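Local coordinates for protein UDP-N-acetylglucosamine 4,6-dehydratase (Vibrio fischeri, PDB 3PVZ) that binds NAD and probably acts as a lyase that dehydrates UDP-N-acetylglucosamine across its 4 and 6 positions, at residues I101-D104 with A105-A109; F143-D146 with K147-Q151; E183-L186 with M187-S190. All coordinates share one frame; numbering follows the deposited sequence. Where two conformers were deposited one is given.

In the fold
Three helix segments follow one another along the chain in the Rossmann-type NAD-binding domain, with contact 2 on helix 131-154 in the middle. Its centre is about 13 Å from that of contact 1 (helix 101-109) and about 10 Å from that of contact 3 (helix 174-189), whereas contacts 1 and 3 do not touch. Salt bridges join both neighbours to contact 2: Asp104 OD1 to Lys147 NZ, 2.8 Å, and Lys189 NZ to Asp146 OD1, 2.7 Å. Contact 2 also touches the cofactor through Asn144. The nearest approach to NAD is about 7 Å for the side chain of Tyr103 and about 11 Å for that of Leu186.

Contact 1 of 3, residues I101-D104 with A105-A109; sequences IEYD and AFIKA. With NA (sodium ion), chain J.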
# COMPACT_ATOMS: atom_id res chain seq x y z
N ILE A 101 7.01 11.33 11.53
CA ILE A 101 6.80 12.36 12.58
C ILE A 101 5.32 12.39 12.97
O ILE A 101 4.97 12.56 14.12
CB ILE A 101 7.14 13.77 12.05
CG1 ILE A 101 8.57 13.88 11.50
CG2 ILE A 101 6.86 14.87 13.10
CD1 ILE A 101 9.64 13.21 12.33
N GLU A 102 4.44 12.25 11.95
CA GLU A 102 3.03 12.27 12.20
C GLU A 102 2.63 11.14 13.15
O GLU A 102 1.88 11.36 14.09
CB GLU A 102 2.28 12.11 10.89
CG GLU A 102 2.35 13.32 10.02
CD GLU A 102 3.50 13.36 9.03
OE1 GLU A 102 4.45 12.62 9.10
OE2 GLU A 102 3.44 14.19 8.13
N TYR A 103 3.10 9.93 12.88
CA TYR A 103 2.82 8.78 13.70
C TYR A 103 3.42 8.98 15.11
O TYR A 103 2.85 8.62 16.13
CB TYR A 103 3.35 7.48 13.01
CG TYR A 103 3.13 6.30 13.87
CD1 TYR A 103 1.92 5.64 13.84
CD2 TYR A 103 4.06 5.89 14.81
CE1 TYR A 103 1.66 4.61 14.67
CE2 TYR A 103 3.78 4.83 15.66
CZ TYR A 103 2.59 4.19 15.57
OH TYR A 103 2.18 3.14 16.38
N ASP A 104 4.59 9.59 15.20
CA ASP A 104 5.24 9.76 16.51
C ASP A 104 4.49 10.81 17.36
O ASP A 104 4.42 10.70 18.60
CB ASP A 104 6.68 10.17 16.31
CG ASP A 104 7.58 8.98 15.88
OD1 ASP A 104 7.12 7.81 15.90
OD2 ASP A 104 8.75 9.24 15.58
N ALA A 105 3.92 11.78 16.67
CA ALA A 105 3.12 12.81 17.33
C ALA A 105 1.76 12.21 17.75
O ALA A 105 1.26 12.57 18.79
CB ALA A 105 2.93 14.06 16.40
N PHE A 106 1.24 11.26 16.98
CA PHE A 106 0.02 10.50 17.35
C PHE A 106 0.27 9.70 18.61
O PHE A 106 -0.54 9.71 19.50
CB PHE A 106 -0.40 9.65 16.14
CG PHE A 106 -1.29 8.49 16.44
CD1 PHE A 106 -2.64 8.64 16.50
CD2 PHE A 106 -0.80 7.20 16.47
CE1 PHE A 106 -3.49 7.53 16.68
CE2 PHE A 106 -1.67 6.09 16.65
CZ PHE A 106 -2.98 6.28 16.79
N ILE A 107 1.42 9.06 18.73
CA ILE A 107 1.77 8.30 19.94
C ILE A 107 2.05 9.22 21.10
O ILE A 107 1.62 8.97 22.17
CB ILE A 107 2.97 7.41 19.70
CG1 ILE A 107 2.58 6.35 18.67
CG2 ILE A 107 3.51 6.77 21.06
CD1 ILE A 107 1.57 5.33 19.12
N LYS A 108 2.74 10.31 20.89
CA LYS A 108 3.01 11.26 21.99
C LYS A 108 1.71 11.85 22.58
O LYS A 108 1.57 12.04 23.79
CB LYS A 108 3.90 12.37 21.46
CG LYS A 108 4.44 13.28 22.50
CD LYS A 108 5.26 14.41 21.92
CE LYS A 108 5.61 15.40 23.04
NZ LYS A 108 4.65 16.47 23.17
N ALA A 109 0.73 12.15 21.71
CA ALA A 109 -0.51 12.71 22.18
C ALA A 109 -1.33 11.65 22.94
O ALA A 109 -2.08 11.97 23.85
CB ALA A 109 -1.33 13.33 20.99
NA NA J . -1.93 12.45 26.29
O HOH W 1 -0.33 10.77 25.68
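The ring of Tyr103 is held between Phe106, along its CE1 side, and Ile107, along its CE2 side, near the start of a helix whose other end carries a sodium ion on Ala109 O. The contact is packing along this single helix, 101-109, which leads from strand 90-94 to strand 115-118 of the Rossmann-type domain. With CG of Tyr103 lying opposite the backbone N (chi1 177°), the ring leans toward the C-terminal end of the helix and so reaches residues three and four places on. Its CE1 lies 4.0 Å from CD2 of Phe106, and the two ring planes are inclined at 47°, an oblique meeting that is neither a stack nor T-shaped. From the other flank CG1 of Ile107 closes to 3.6 Å of Tyr103 CE2. Ile107 CD1 continues along the phenol to its oxygen, 3.6 Å from Tyr103 OH. The carbonyl of Tyr103 is equally engaged: O accepts the backbone N of Ile107 at 3.0 Å and also lies in the plane of the Phe106 ring, at its edge. Four such backbone bonds, from Ile101 O to Ala105 N through Asp104 O to Lys108 N, hold the turns in regular alpha-helical spacing. Inward, Tyr103 packs on Leu39 and Val66 of the central sheet and on Ile98, an NAD-binding residue, while Phe106 meets the ring of Phe94. The second subunit also reaches the helix: its Arg368 packs on Ile101 and Ala105. Ala109 O coordinates the sodium ion at 2.5 Å. A water that is also a ligand of the ion donates to Lys108 O over 3.0 Å.

Contact 2 of 3, residues F143-D146 with K147-Q151; sequences FNTD and KTIQQ
Thr148 folds its hydroxyl back against the preceding turn, where two carbonyl oxygens lie close to it. OG1 is 2.8 Å from Asn144 O and 2.9 Å from Thr145 O; the one hydroxyl proton has both within reach, and which acceptor it uses is not settled. The short reach follows from the first torsion, chi1 53°, which places OG1 between the backbone N and the carbonyl carbon. The same hydroxyl is also hydrogen-bonded to Tyr160 OH on strand 159-163, so this buried polar group links its helix to the sheet. Among the main-chain bonds, Asn144 O also accepts Thr148 N at 3.0 Å, giving this oxygen two close partners from one residue. Ile149 N approaches Thr145 O nearly along the C=O axis, 3.0 Å away, and Lys147 N and Gln150 N continue the pattern with Phe143 O and Asp146 O. Apolar contact is lighter. Thr145 and Ile149 lie side by side and point the same way, CG2 of Thr145 being 4.0 Å from CD1 of Ile149. Because Ile149 CG1 sits beside its own backbone N (chi1 -60°), it is drawn back toward the earlier turn and comes within 3.2 Å of Thr145 O. Charged ends leave the turn altogether. Lys147 NZ extends to Ile98 O and helix 101-109, while Asp146 faces Lys189 of helix 174-189. Thr148 and Asn144 both pack on Ile98, a residue that binds NAD, and Asn144 touches the cofactor itself. Helix 131-154 is the crossover between the adjacent parallel strands 115-118 and 159-163, a beta-alpha-beta unit of the Rossmann fold whose helix helps to line the dinucleotide pocket.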
# COMPACT_ATOMS: atom_id res chain seq x y z
N PHE A 143 13.11 -1.78 11.97
CA PHE A 143 13.16 -0.57 12.79
C PHE A 143 11.84 -0.00 13.25
O PHE A 143 11.74 0.44 14.38
CB PHE A 143 14.05 0.48 12.12
CG PHE A 143 15.51 0.06 12.07
CD1 PHE A 143 16.22 -0.14 13.25
CD2 PHE A 143 16.12 -0.22 10.87
CE1 PHE A 143 17.52 -0.58 13.20
CE2 PHE A 143 17.43 -0.64 10.83
CZ PHE A 143 18.12 -0.82 11.97
N ASN A 144 10.80 -0.05 12.42
CA ASN A 144 9.47 0.37 12.83
C ASN A 144 8.96 -0.55 13.92
O ASN A 144 8.21 -0.13 14.83
CB ASN A 144 8.49 0.31 11.66
CG ASN A 144 8.67 1.47 10.67
OD1 ASN A 144 9.55 2.32 10.81
ND2 ASN A 144 7.83 1.49 9.63
N THR A 145 9.29 -1.81 13.81
CA THR A 145 8.80 -2.78 14.77
C THR A 145 9.45 -2.51 16.11
O THR A 145 8.74 -2.35 17.10
CB THR A 145 9.12 -4.20 14.31
OG1 THR A 145 8.61 -4.40 12.99
CG2 THR A 145 8.51 -5.23 15.24
N ASP A 146 10.79 -2.36 16.12
CA ASP A 146 11.54 -2.08 17.36
C ASP A 146 11.04 -0.78 18.00
O ASP A 146 10.74 -0.77 19.18
CB ASP A 146 13.05 -2.00 17.07
CG ASP A 146 13.88 -2.01 18.30
OD1 ASP A 146 13.79 -2.98 19.09
OD2 ASP A 146 14.62 -1.05 18.51
N LYS A 147 10.88 0.30 17.22
CA LYS A 147 10.38 1.57 17.75
C LYS A 147 8.97 1.46 18.35
O LYS A 147 8.71 1.99 19.41
CB LYS A 147 10.41 2.68 16.68
CG LYS A 147 9.86 4.05 17.20
CD LYS A 147 9.70 5.06 16.11
CE LYS A 147 8.47 4.77 15.22
NZ LYS A 147 8.37 5.90 14.20
N THR A 148 8.03 0.83 17.66
CA THR A 148 6.64 0.77 18.14
C THR A 148 6.59 -0.15 19.40
O THR A 148 5.79 0.03 20.29
CB THR A 148 5.71 0.24 17.09
OG1 THR A 148 6.21 -1.00 16.59
CG2 THR A 148 5.49 1.28 15.86
N ILE A 149 7.43 -1.14 19.47
CA ILE A 149 7.57 -1.88 20.74
C ILE A 149 8.05 -0.95 21.89
O ILE A 149 7.47 -0.95 22.99
CB ILE A 149 8.51 -3.11 20.65
CG1 ILE A 149 7.97 -4.11 19.62
CG2 ILE A 149 8.57 -3.83 22.01
CD1 ILE A 149 8.96 -5.18 19.23
N GLN A 150 9.07 -0.14 21.64
CA GLN A 150 9.59 0.79 22.66
C GLN A 150 8.51 1.79 23.08
O GLN A 150 8.31 2.05 24.28
CB GLN A 150 10.87 1.52 22.19
CG GLN A 150 11.46 2.43 23.26
CD GLN A 150 12.07 1.61 24.41
OE1 GLN A 150 12.82 0.72 24.16
NE2 GLN A 150 11.69 1.88 25.65
N GLN A 151 7.71 2.28 22.11
CA GLN A 151 6.65 3.19 22.41
C GLN A 151 5.56 2.47 23.23
O GLN A 151 4.87 3.09 24.04
CB GLN A 151 6.07 3.77 21.12
CG GLN A 151 7.06 4.57 20.35
CD GLN A 151 6.51 4.99 19.02
OE1 GLN A 151 5.74 4.26 18.39
NE2 GLN A 151 6.91 6.15 18.58

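Contact 3 of 3, residues E183-L186 with M187-S190; sequences EMFL and MRKS
Phe185 and Arg188 run side by side in the same direction, with the plane of the ring and that of the guanidinium 79° apart. NH1 of Arg188 comes to 3.8 Å from CE1 of Phe185, an oblique approach that is neither stacked nor edge-on. The bend at chi3 (72°) in the arginine leaves NE turned to a water that it shares with the helix. That water donates to Phe185 O at 2.6 Å and accepts from Arg188 NE and Lys189 NZ, tying two basic side chains to one main-chain oxygen, which also receives Lys189 N. Lys189 NZ is in a salt bridge with Asp146 of helix 131-154 as well. Arg188 NH2 is hydrogen-bonded to Gln351 OE1, and helix 351-367 covers Phe185.

Elsewhere round the helix, Glu183 and the selenomethionine Met187 lie side by side and point the same way. Bends at chi2 and chi3 bring CE of Met187 back to 4.1 Å from Glu183 CG and 4.0 Å from Leu186 CB. The Glu183 carboxylate is held elsewhere, by hydrogen bonds from Asn345 and Ser347 and a salt bridge to Arg180. On the way from helix 174-189 to strand 194-198 of its beta-alpha-beta unit, Ser190 OG turns back and donates to Met187 O over 2.6 Å. Ser190 N meanwhile bonds to Leu186 O at 2.9 Å. Met187 O thus gains a side-chain hydroxyl, and nearby positive charges probably polarise Phe185 O.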
# COMPACT_ATOMS: atom_id res chain seq x y z
N GLU A 183 13.24 -10.64 14.62
CA GLU A 183 13.09 -11.56 15.76
C GLU A 183 14.20 -11.36 16.81
O GLU A 183 13.95 -11.45 18.02
CB GLU A 183 13.13 -13.01 15.25
CG GLU A 183 12.94 -14.08 16.33
CD GLU A 183 13.01 -15.53 15.80
OE1 GLU A 183 13.76 -15.81 14.84
OE2 GLU A 183 12.32 -16.40 16.39
N MSE A 184 15.40 -11.07 16.37
CA MSE A 184 16.50 -10.76 17.31
C MSE A 184 16.15 -9.50 18.13
O MSE A 184 16.27 -9.48 19.37
CB MSE A 184 17.80 -10.51 16.56
CG MSE A 184 18.31 -11.70 15.80
SE MSE A 184 19.90 -11.24 14.76
CE MSE A 184 20.19 -12.93 13.85
N PHE A 185 15.68 -8.46 17.44
CA PHE A 185 15.27 -7.22 18.10
C PHE A 185 14.11 -7.48 19.03
O PHE A 185 14.03 -6.88 20.09
CB PHE A 185 14.92 -6.10 17.10
CG PHE A 185 16.13 -5.41 16.51
CD1 PHE A 185 16.69 -4.32 17.15
CD2 PHE A 185 16.75 -5.92 15.39
CE1 PHE A 185 17.83 -3.70 16.64
CE2 PHE A 185 17.89 -5.34 14.86
CZ PHE A 185 18.44 -4.21 15.48
N LEU A 186 13.18 -8.32 18.58
CA LEU A 186 12.01 -8.73 19.36
C LEU A 186 12.46 -9.47 20.65
O LEU A 186 11.90 -9.31 21.69
CB LEU A 186 11.18 -9.72 18.56
CG LEU A 186 9.86 -9.37 17.92
CD1 LEU A 186 9.97 -8.14 17.05
CD2 LEU A 186 9.32 -10.61 17.14
N MSE A 187 13.44 -10.34 20.53
CA MSE A 187 13.91 -11.07 21.68
C MSE A 187 14.45 -10.09 22.70
O MSE A 187 14.23 -10.29 23.87
CB MSE A 187 14.94 -12.15 21.32
CG MSE A 187 14.40 -13.41 20.63
SE MSE A 187 12.73 -14.22 21.32
CE MSE A 187 11.42 -13.36 20.10
N ARG A 188 15.15 -9.03 22.29
CA ARG A 188 15.68 -8.06 23.25
C ARG A 188 14.55 -7.35 23.94
O ARG A 188 14.58 -7.19 25.16
CB ARG A 188 16.58 -7.02 22.61
CG ARG A 188 17.01 -5.94 23.57
CD ARG A 188 18.23 -5.14 23.06
NE ARG A 188 17.86 -4.27 21.94
CZ ARG A 188 18.70 -3.47 21.32
NH1 ARG A 188 18.27 -2.73 20.32
NH2 ARG A 188 19.99 -3.42 21.67
N LYS A 189 13.57 -6.92 23.16
CA LYS A 189 12.38 -6.23 23.71
C LYS A 189 11.50 -7.07 24.61
O LYS A 189 10.80 -6.54 25.46
CB LYS A 189 11.52 -5.66 22.59
CG LYS A 189 12.09 -4.39 21.94
CD LYS A 189 12.34 -3.30 23.00
CE LYS A 189 12.71 -1.95 22.41
NZ LYS A 189 13.92 -1.99 21.60
N SER A 190 11.51 -8.38 24.39
CA SER A 190 10.76 -9.30 25.21
C SER A 190 11.31 -9.46 26.63
O SER A 190 10.63 -10.04 27.45
CB SER A 190 10.67 -10.67 24.57
OG SER A 190 11.90 -11.31 24.56
O HOH W 2 15.29 -4.61 20.39